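Local coordinates for protein endoglucanase EG-II (Hypocrea jecorina, PDB 3QR3) that hydrolyses internal beta-1,4-glucosidic bonds of cellulose as an endoglucanase of glycosyl hydrolase family 5, here as the catalytic domain, at residues M57-L62 / Y99-I104; N106-N111 / G145-P150. All coordinates share one frame; numbering follows the deposited sequence. Where two conformers were deposited one is given.

Contact 1 (M57-L62 / Y99-I104)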
ATOM      1  N   MET A  57      -1.117  -6.884 -14.704  1.00 23.65           N
ATOM      2  CA  MET A  57      -1.010  -6.596 -13.279  1.00 18.79           C
ATOM      3  C   MET A  57      -1.854  -7.528 -12.428  1.00 21.33           C
ATOM      4  O   MET A  57      -2.936  -7.957 -12.833  1.00 19.16           O
ATOM      5  CB  MET A  57      -1.367  -5.138 -13.009  1.00 20.67           C
ATOM      6  CG  MET A  57      -0.289  -4.206 -13.511  1.00 22.65           C
ATOM      7  SD  MET A  57      -0.723  -2.487 -13.306  1.00 28.54           S
ATOM      8  CE  MET A  57       0.745  -1.745 -14.023  1.00 23.33           C
ATOM      9  N   THR A  58      -1.357  -7.825 -11.233  1.00 16.66           N
ATOM     10  CA  THR A  58      -1.979  -8.837 -10.380  1.00 22.97           C
ATOM     11  C   THR A  58      -2.248  -8.358  -8.954  1.00 20.63           C
ATOM     12  O   THR A  58      -2.763  -9.109  -8.117  1.00 19.97           O
ATOM     13  CB  THR A  58      -1.090 -10.072 -10.312  1.00 17.63           C
ATOM     14  OG1 THR A  58       0.261  -9.649 -10.082  1.00 21.42           O
ATOM     15  CG2 THR A  58      -1.148 -10.834 -11.633  1.00 22.24           C
ATOM     16  N   ILE A  59      -1.907  -7.110  -8.664  1.00 18.67           N
ATOM     17  CA  ILE A  59      -2.194  -6.569  -7.342  1.00 17.85           C
ATOM     18  C   ILE A  59      -2.577  -5.090  -7.418  1.00 18.39           C
ATOM     19  O   ILE A  59      -2.099  -4.359  -8.281  1.00 19.69           O
ATOM     20  CB  ILE A  59      -0.996  -6.782  -6.393  1.00 15.42           C
ATOM     21  CG1 ILE A  59      -1.399  -6.535  -4.932  1.00 17.70           C
ATOM     22  CG2 ILE A  59       0.187  -5.906  -6.818  1.00 14.82           C
ATOM     23  CD1 ILE A  59      -0.501  -7.223  -3.923  1.00 19.79           C
ATOM     24  N   PHE A  60      -3.475  -4.667  -6.536  1.00 14.58           N
ATOM     25  CA  PHE A  60      -3.774  -3.243  -6.367  1.00 16.86           C
ATOM     26  C   PHE A  60      -3.800  -2.900  -4.897  1.00 16.72           C
ATOM     27  O   PHE A  60      -4.152  -3.727  -4.064  1.00 17.77           O
ATOM     28  CB  PHE A  60      -5.092  -2.868  -7.051  1.00 17.53           C
ATOM     29  CG  PHE A  60      -5.080  -3.173  -8.514  1.00 14.73           C
ATOM     30  CD1 PHE A  60      -4.384  -2.363  -9.385  1.00 16.05           C
ATOM     31  CD2 PHE A  60      -5.697  -4.309  -9.000  1.00 17.26           C
ATOM     32  CE1 PHE A  60      -4.322  -2.657 -10.742  1.00 17.21           C
ATOM     33  CE2 PHE A  60      -5.653  -4.610 -10.352  1.00 18.73           C
ATOM     34  CZ  PHE A  60      -4.959  -3.781 -11.224  1.00 22.30           C
ATOM     35  N   ARG A  61      -3.394  -1.679  -4.586  1.00 19.08           N
ATOM     36  CA  ARG A  61      -3.420  -1.189  -3.226  1.00 14.18           C
ATOM     37  C   ARG A  61      -4.481  -0.104  -3.168  1.00 15.64           C
ATOM     38  O   ARG A  61      -4.539   0.764  -4.051  1.00 16.76           O
ATOM     39  CB  ARG A  61      -2.054  -0.621  -2.868  1.00 11.59           C
ATOM     40  CG  ARG A  61      -1.895  -0.149  -1.434  1.00 15.92           C
ATOM     41  CD  ARG A  61      -0.412  -0.099  -1.128  1.00 18.32           C
ATOM     42  NE  ARG A  61      -0.047   0.397   0.199  1.00 18.07           N
ATOM     43  CZ  ARG A  61       0.207   1.668   0.482  1.00 21.89           C
ATOM     44  NH1 ARG A  61       0.067   2.613  -0.450  1.00 16.66           N
ATOM     45  NH2 ARG A  61       0.577   1.998   1.710  1.00 21.62           N
ATOM     46  N   LEU A  62      -5.322  -0.160  -2.139  1.00 14.37           N
ATOM     47  CA  LEU A  62      -6.483   0.726  -2.046  1.00 17.45           C
ATOM     48  C   LEU A  62      -6.418   1.555  -0.771  1.00 17.94           C
ATOM     49  O   LEU A  62      -6.982   1.171   0.268  1.00 14.24           O
ATOM     50  CB  LEU A  62      -7.775  -0.095  -2.074  1.00 19.89           C
ATOM     51  CG  LEU A  62      -7.933  -1.141  -3.189  1.00 26.99           C
ATOM     52  CD1 LEU A  62      -9.300  -1.827  -3.098  1.00 26.54           C
ATOM     53  CD2 LEU A  62      -7.758  -0.519  -4.567  1.00 19.87           C
ATOM     54  N   TYR A  99      -4.870  -9.658  -6.178  1.00 18.20           N
ATOM     55  CA  TYR A  99      -4.760  -9.441  -4.742  1.00 15.42           C
ATOM     56  C   TYR A  99      -5.020  -7.976  -4.474  1.00 19.28           C
ATOM     57  O   TYR A  99      -4.675  -7.121  -5.294  1.00 18.77           O
ATOM     58  CB  TYR A  99      -3.362  -9.811  -4.257  1.00 18.06           C
ATOM     59  CG  TYR A  99      -3.215 -11.273  -3.956  1.00 21.62           C
ATOM     60  CD1 TYR A  99      -3.179 -12.210  -4.976  1.00 23.28           C
ATOM     61  CD2 TYR A  99      -3.104 -11.720  -2.646  1.00 20.37           C
ATOM     62  CE1 TYR A  99      -3.038 -13.563  -4.699  1.00 23.24           C
ATOM     63  CE2 TYR A  99      -2.968 -13.060  -2.361  1.00 19.35           C
ATOM     64  CZ  TYR A  99      -2.935 -13.977  -3.390  1.00 22.13           C
ATOM     65  OH  TYR A  99      -2.794 -15.314  -3.103  1.00 25.95           O
ATOM     66  N   CYS A 100      -5.620  -7.685  -3.323  1.00 18.25           N
ATOM     67  CA  CYS A 100      -6.061  -6.332  -3.027  0.52 15.21           C
ATOM     68  C   CYS A 100      -5.616  -5.888  -1.642  1.00 19.83           C
ATOM     69  O   CYS A 100      -6.045  -6.443  -0.630  1.00 15.65           O
ATOM     70  CB  CYS A 100      -7.581  -6.230  -3.143  0.52 22.64           C
ATOM     71  SG  CYS A 100      -8.120  -4.844  -4.171  0.52 48.40           S
ATOM     72  N   ILE A 101      -4.753  -4.878  -1.610  1.00 16.52           N
ATOM     73  CA  ILE A 101      -4.206  -4.391  -0.350  1.00 15.18           C
ATOM     74  C   ILE A 101      -5.073  -3.293   0.246  1.00 19.12           C
ATOM     75  O   ILE A 101      -5.236  -2.210  -0.345  1.00 17.62           O
ATOM     76  CB  ILE A 101      -2.767  -3.863  -0.507  1.00 15.79           C
ATOM     77  CG1 ILE A 101      -1.864  -4.916  -1.140  1.00 17.50           C
ATOM     78  CG2 ILE A 101      -2.213  -3.428   0.854  1.00 18.81           C
ATOM     79  CD1 ILE A 101      -0.455  -4.413  -1.441  1.00 16.25           C
ATOM     80  N   VAL A 102      -5.649  -3.589   1.404  1.00 17.75           N
ATOM     81  CA  VAL A 102      -6.397  -2.601   2.167  1.00 16.95           C
ATOM     82  C   VAL A 102      -5.369  -1.801   2.952  1.00 17.71           C
ATOM     83  O   VAL A 102      -4.670  -2.347   3.802  1.00 18.35           O
ATOM     84  CB  VAL A 102      -7.407  -3.286   3.110  1.00 17.40           C
ATOM     85  CG1 VAL A 102      -8.052  -2.267   4.081  1.00 16.77           C
ATOM     86  CG2 VAL A 102      -8.475  -4.008   2.299  1.00 16.82           C
ATOM     87  N   ASP A 103      -5.238  -0.520   2.632  1.00 19.40           N
ATOM     88  CA  ASP A 103      -4.173   0.307   3.211  1.00 18.81           C
ATOM     89  C   ASP A 103      -4.759   1.435   4.040  1.00 16.59           C
ATOM     90  O   ASP A 103      -5.434   2.317   3.505  1.00 18.97           O
ATOM     91  CB  ASP A 103      -3.272   0.879   2.106  1.00 20.31           C
ATOM     92  CG  ASP A 103      -2.603   2.193   2.502  1.00 26.95           C
ATOM     93  OD1 ASP A 103      -2.020   2.264   3.604  1.00 23.80           O
ATOM     94  OD2 ASP A 103      -2.645   3.157   1.699  1.00 28.09           O
ATOM     95  N   ILE A 104      -4.514   1.398   5.346  1.00 17.93           N
ATOM     96  CA  ILE A 104      -4.961   2.469   6.235  1.00 15.45           C
ATOM     97  C   ILE A 104      -3.942   3.602   6.152  1.00 16.13           C
ATOM     98  O   ILE A 104      -2.821   3.462   6.612  1.00 17.03           O
ATOM     99  CB  ILE A 104      -5.120   1.962   7.682  1.00 20.09           C
ATOM    100  CG1 ILE A 104      -6.104   0.790   7.721  1.00 19.59           C
ATOM    101  CG2 ILE A 104      -5.640   3.071   8.590  1.00 18.02           C
ATOM    102  CD1 ILE A 104      -7.512   1.161   7.255  1.00 15.24           C
TER
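Arg61 NH2 is gripped by two side chains: Asp103 OD1 lies 3.2 Å from this nitrogen, and Asn148 OD1 accepts a hydrogen bond from it. The contact joins the second and third strands of a TIM barrel, parallel neighbours whose axes diverge by 18° and which are connected by a beta-alpha-beta crossover through helix 80-95. The charged pair is not end-on. Carboxylate and guanidinium stack with their planes 15° apart, and Asp103 OD2 sits 3.2 Å above the guanidinium plane near its rim, so attraction between charges holds the pair without an N-H aimed at the acid. With CG anti to the backbone N (chi1 -176°) and an extended chain beyond, Arg61 runs past Ile101 to bring its head beside Asp103. Arg61 NH1 is held by Asn9 and Glu260 and Asp103 OD2 by His105, which would probably fix the rotation of both groups.

Backbone bonds zip the strands together, the tightest being Leu62 N to Ile101 O at 2.7 Å; the ladder slackens at Asp103 N to Leu62 O, a weak bond of 3.4 Å. Phe60, Leu62, Cys100 and Val102 face the surrounding helices, where Cys100 is disulfide-bonded to Cys93. On the face of Arg61 and Ile101, Arg61 CG rests 3.9 Å from Ile101 CB, and the tip methyl Ile59 CD1 meets Ile101 CD1 at 3.7 Å.

Contact 2 (N106-N111 / G145-P150)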
ATOM      1  N   ASN A 106      -2.642   6.355   7.390  1.00 18.70           N
ATOM      2  CA  ASN A 106      -2.666   7.234   8.563  1.00 16.69           C
ATOM      3  C   ASN A 106      -1.359   7.582   9.283  1.00 15.62           C
ATOM      4  O   ASN A 106      -1.389   8.246  10.315  1.00 17.02           O
ATOM      5  CB  ASN A 106      -3.684   6.735   9.578  1.00 14.83           C
ATOM      6  CG  ASN A 106      -5.072   7.246   9.300  1.00 17.95           C
ATOM      7  OD1 ASN A 106      -5.545   8.167   9.960  1.00 17.02           O
ATOM      8  ND2 ASN A 106      -5.738   6.653   8.317  1.00 16.24           N
ATOM      9  N   TYR A 107      -0.230   7.135   8.752  1.00 15.18           N
ATOM     10  CA  TYR A 107       1.073   7.516   9.282  1.00 18.49           C
ATOM     11  C   TYR A 107       1.206   7.196  10.774  1.00 19.66           C
ATOM     12  O   TYR A 107       1.885   7.912  11.510  1.00 14.01           O
ATOM     13  CB  TYR A 107       1.323   9.004   9.012  1.00 17.16           C
ATOM     14  CG  TYR A 107       1.144   9.362   7.553  1.00 20.22           C
ATOM     15  CD1 TYR A 107      -0.102   9.716   7.056  1.00 18.30           C
ATOM     16  CD2 TYR A 107       2.215   9.321   6.670  1.00 18.43           C
ATOM     17  CE1 TYR A 107      -0.278  10.032   5.722  1.00 21.21           C
ATOM     18  CE2 TYR A 107       2.046   9.640   5.319  1.00 21.97           C
ATOM     19  CZ  TYR A 107       0.796   9.995   4.862  1.00 22.16           C
ATOM     20  OH  TYR A 107       0.605  10.310   3.539  1.00 20.73           O
ATOM     21  N   ALA A 108       0.545   6.119  11.194  1.00 13.78           N
ATOM     22  CA  ALA A 108       0.585   5.624  12.577  1.00 14.98           C
ATOM     23  C   ALA A 108      -0.061   6.607  13.543  1.00 18.22           C
ATOM     24  O   ALA A 108       0.215   6.588  14.739  1.00 19.40           O
ATOM     25  CB  ALA A 108       2.023   5.296  13.014  1.00 13.50           C
ATOM     26  N   ARG A 109      -0.941   7.445  13.017  1.00 16.71           N
ATOM     27  CA  ARG A 109      -1.490   8.542  13.787  1.00 20.68           C
ATOM     28  C   ARG A 109      -2.990   8.710  13.583  1.00 19.49           C
ATOM     29  O   ARG A 109      -3.557   8.265  12.586  1.00 17.25           O
ATOM     30  CB  ARG A 109      -0.777   9.845  13.414  1.00 16.03           C
ATOM     31  CG  ARG A 109       0.618   9.997  14.015  1.00 17.91           C
ATOM     32  CD  ARG A 109       1.337  11.194  13.381  1.00 17.15           C
ATOM     33  NE  ARG A 109       2.641  11.458  13.991  1.00 16.59           N
ATOM     34  CZ  ARG A 109       3.726  10.726  13.779  1.00 20.39           C
ATOM     35  NH1 ARG A 109       3.670   9.664  12.977  1.00 19.04           N
ATOM     36  NH2 ARG A 109       4.870  11.052  14.362  1.00 19.73           N
ATOM     37  N   TRP A 110      -3.629   9.356  14.549  1.00 18.39           N
ATOM     38  CA  TRP A 110      -4.998   9.812  14.389  1.00 20.66           C
ATOM     39  C   TRP A 110      -5.031  11.267  14.839  1.00 20.04           C
ATOM     40  O   TRP A 110      -4.815  11.559  16.017  1.00 17.76           O
ATOM     41  CB  TRP A 110      -5.933   8.928  15.216  1.00 20.70           C
ATOM     42  CG  TRP A 110      -7.363   9.404  15.385  1.00 20.12           C
ATOM     43  CD1 TRP A 110      -7.816  10.379  16.240  1.00 26.77           C
ATOM     44  CD2 TRP A 110      -8.528   8.870  14.738  1.00 19.09           C
ATOM     45  NE1 TRP A 110      -9.188  10.497  16.144  1.00 20.83           N
ATOM     46  CE2 TRP A 110      -9.648   9.582  15.229  1.00 23.43           C
ATOM     47  CE3 TRP A 110      -8.733   7.861  13.784  1.00 19.38           C
ATOM     48  CZ2 TRP A 110     -10.951   9.323  14.794  1.00 22.61           C
ATOM     49  CZ3 TRP A 110     -10.031   7.605  13.352  1.00 19.18           C
ATOM     50  CH2 TRP A 110     -11.123   8.342  13.853  1.00 20.13           C
ATOM     51  N   ASN A 111      -5.256  12.179  13.891  1.00 20.69           N
ATOM     52  CA  ASN A 111      -5.305  13.612  14.196  1.00 23.78           C
ATOM     53  C   ASN A 111      -4.120  14.095  15.037  1.00 23.99           C
ATOM     54  O   ASN A 111      -4.291  14.810  16.023  1.00 23.88           O
ATOM     55  CB  ASN A 111      -6.635  13.987  14.874  1.00 18.35           C
ATOM     56  CG  ASN A 111      -7.839  13.656  14.004  1.00 24.78           C
ATOM     57  OD1 ASN A 111      -7.702  13.479  12.798  1.00 21.51           O
ATOM     58  ND2 ASN A 111      -9.013  13.555  14.611  1.00 24.26           N
ATOM     59  N   GLY A 145      -2.929  -4.273   4.861  1.00 13.96           N
ATOM     60  CA  GLY A 145      -1.897  -3.244   4.904  1.00 15.60           C
ATOM     61  C   GLY A 145      -2.015  -2.400   6.160  1.00 20.26           C
ATOM     62  O   GLY A 145      -2.617  -1.304   6.172  1.00 18.87           O
ATOM     63  N   ILE A 146      -1.432  -2.924   7.228  1.00 13.06           N
ATOM     64  CA  ILE A 146      -1.656  -2.422   8.587  1.00 15.38           C
ATOM     65  C   ILE A 146      -1.620  -0.903   8.735  1.00 15.42           C
ATOM     66  O   ILE A 146      -2.493  -0.312   9.381  1.00 17.63           O
ATOM     67  CB  ILE A 146      -0.665  -3.090   9.570  1.00 15.00           C
ATOM     68  CG1 ILE A 146      -1.015  -4.570   9.711  1.00 11.22           C
ATOM     69  CG2 ILE A 146      -0.691  -2.406  10.932  1.00 15.89           C
ATOM     70  CD1 ILE A 146      -0.199  -5.306  10.810  1.00 15.11           C
ATOM     71  N   MET A 147      -0.622  -0.266   8.135  1.00 17.60           N
ATOM     72  CA  MET A 147      -0.454   1.169   8.298  1.00 18.71           C
ATOM     73  C   MET A 147       0.478   1.761   7.253  1.00 20.62           C
ATOM     74  O   MET A 147       1.538   1.222   6.975  1.00 18.33           O
ATOM     75  CB  MET A 147       0.060   1.504   9.703  1.00 19.97           C
ATOM     76  CG  MET A 147       0.217   3.004   9.966  1.00 12.79           C
ATOM     77  SD  MET A 147      -1.315   3.931   9.732  1.00 16.40           S
ATOM     78  CE  MET A 147      -2.401   3.010  10.810  1.00 19.59           C
ATOM     79  N   ASN A 148       0.067   2.889   6.689  1.00 16.31           N
ATOM     80  CA  ASN A 148       0.887   3.601   5.731  1.00 17.73           C
ATOM     81  C   ASN A 148       1.888   4.518   6.442  1.00 17.53           C
ATOM     82  O   ASN A 148       1.505   5.358   7.259  1.00 18.91           O
ATOM     83  CB  ASN A 148      -0.010   4.428   4.801  1.00 17.46           C
ATOM     84  CG  ASN A 148       0.779   5.171   3.748  1.00 20.35           C
ATOM     85  OD1 ASN A 148       1.279   4.570   2.805  1.00 18.01           O
ATOM     86  ND2 ASN A 148       0.881   6.489   3.895  1.00 21.39           N
ATOM     87  N   GLU A 149       3.167   4.323   6.147  1.00 14.63           N
ATOM     88  CA  GLU A 149       4.236   5.262   6.512  1.00 16.10           C
ATOM     89  C   GLU A 149       4.291   5.769   7.959  1.00 19.22           C
ATOM     90  O   GLU A 149       4.240   6.984   8.198  1.00 16.27           O
ATOM     91  CB  GLU A 149       4.274   6.432   5.517  1.00 15.73           C
ATOM     92  CG  GLU A 149       4.638   5.949   4.122  1.00 16.41           C
ATOM     93  CD  GLU A 149       5.028   7.053   3.168  1.00 24.04           C
ATOM     94  OE1 GLU A 149       4.911   8.232   3.544  1.00 24.04           O
ATOM     95  OE2 GLU A 149       5.465   6.725   2.038  1.00 24.51           O
ATOM     96  N   PRO A 150       4.427   4.840   8.929  1.00 16.64           N
ATOM     97  CA  PRO A 150       4.791   5.301  10.267  1.00 15.87           C
ATOM     98  C   PRO A 150       6.061   6.120  10.172  1.00 19.09           C
ATOM     99  O   PRO A 150       6.934   5.806   9.351  1.00 17.11           O
ATOM    100  CB  PRO A 150       5.083   3.993  11.025  1.00 15.16           C
ATOM    101  CG  PRO A 150       4.255   2.954  10.310  1.00 18.32           C
ATOM    102  CD  PRO A 150       4.359   3.369   8.850  1.00 17.78           C
TER
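The Tyr107 ring runs alongside the side chains of Asn148 and Glu149, all three pointing the same way. Asn148 places its amide nitrogen over one face of the ring: ND2 stands 3.5 Å above the ring plane, displaced toward the rim, with amide and ring planes 81° apart. Its OD1 is engaged by Arg61, which fixes which end of the amide meets the tyrosine. The Glu149 carboxylate is likewise turned steeply, 76° from the ring plane, and its stem packs close, with Glu149 CB 3.7 Å from Tyr107 CD2. At the tip Glu149 OE1 lies 3.7 Å from Tyr107 CE2, while OE2 is hydrogen-bonded to His219. An alanine in place of Tyr107 would probably leave a gap beside Glu149 and strip Asn148 ND2 of its aromatic neighbour, making both side chains less firmly positioned.

At the backbone end of Tyr107, Met147 folds back on itself (chi2 58°) and brings its sulfur to the backbone of the type I' turn formed by Asn106 to Arg109. Ala108 N makes a weak hydrogen bond to Met147 SD at 3.2 Å, and Tyr107 N a weak, bent one to Asn148 O at 2.9 Å. Ala108 CB meets Pro150 CB at 3.9 Å. Arg109 NH1 reaches back in the plane of its guanidinium to Tyr107 O, 2.9 Å away. Asn148-Glu149-Pro150 matches the Asn-Glu-Pro sequence following the fourth strand of family 5 TIM barrels, where the glutamate is the acid/base, consistent with an active-site position for Glu149.

From the N terminus the chain passes through strand 5-11 and helix 44-55 before reaching strand 59-64. Contact 1 then closes a loop of 36 residues, which includes helix 80-95, when strand 99-104 returns beside it. Contact 2 opens directly afterwards in the turn beyond that strand and closes 33 residues later, past helix 122-136 and strand 142-145. The two loops therefore follow in series and neither encloses the other, yet they touch: Val102 O lies 2.8 Å from Gly145 N, a probable hydrogen bond between the third and fourth strands. Together they tie three adjacent strands in the barrel wall to the loops at their C-terminal ends.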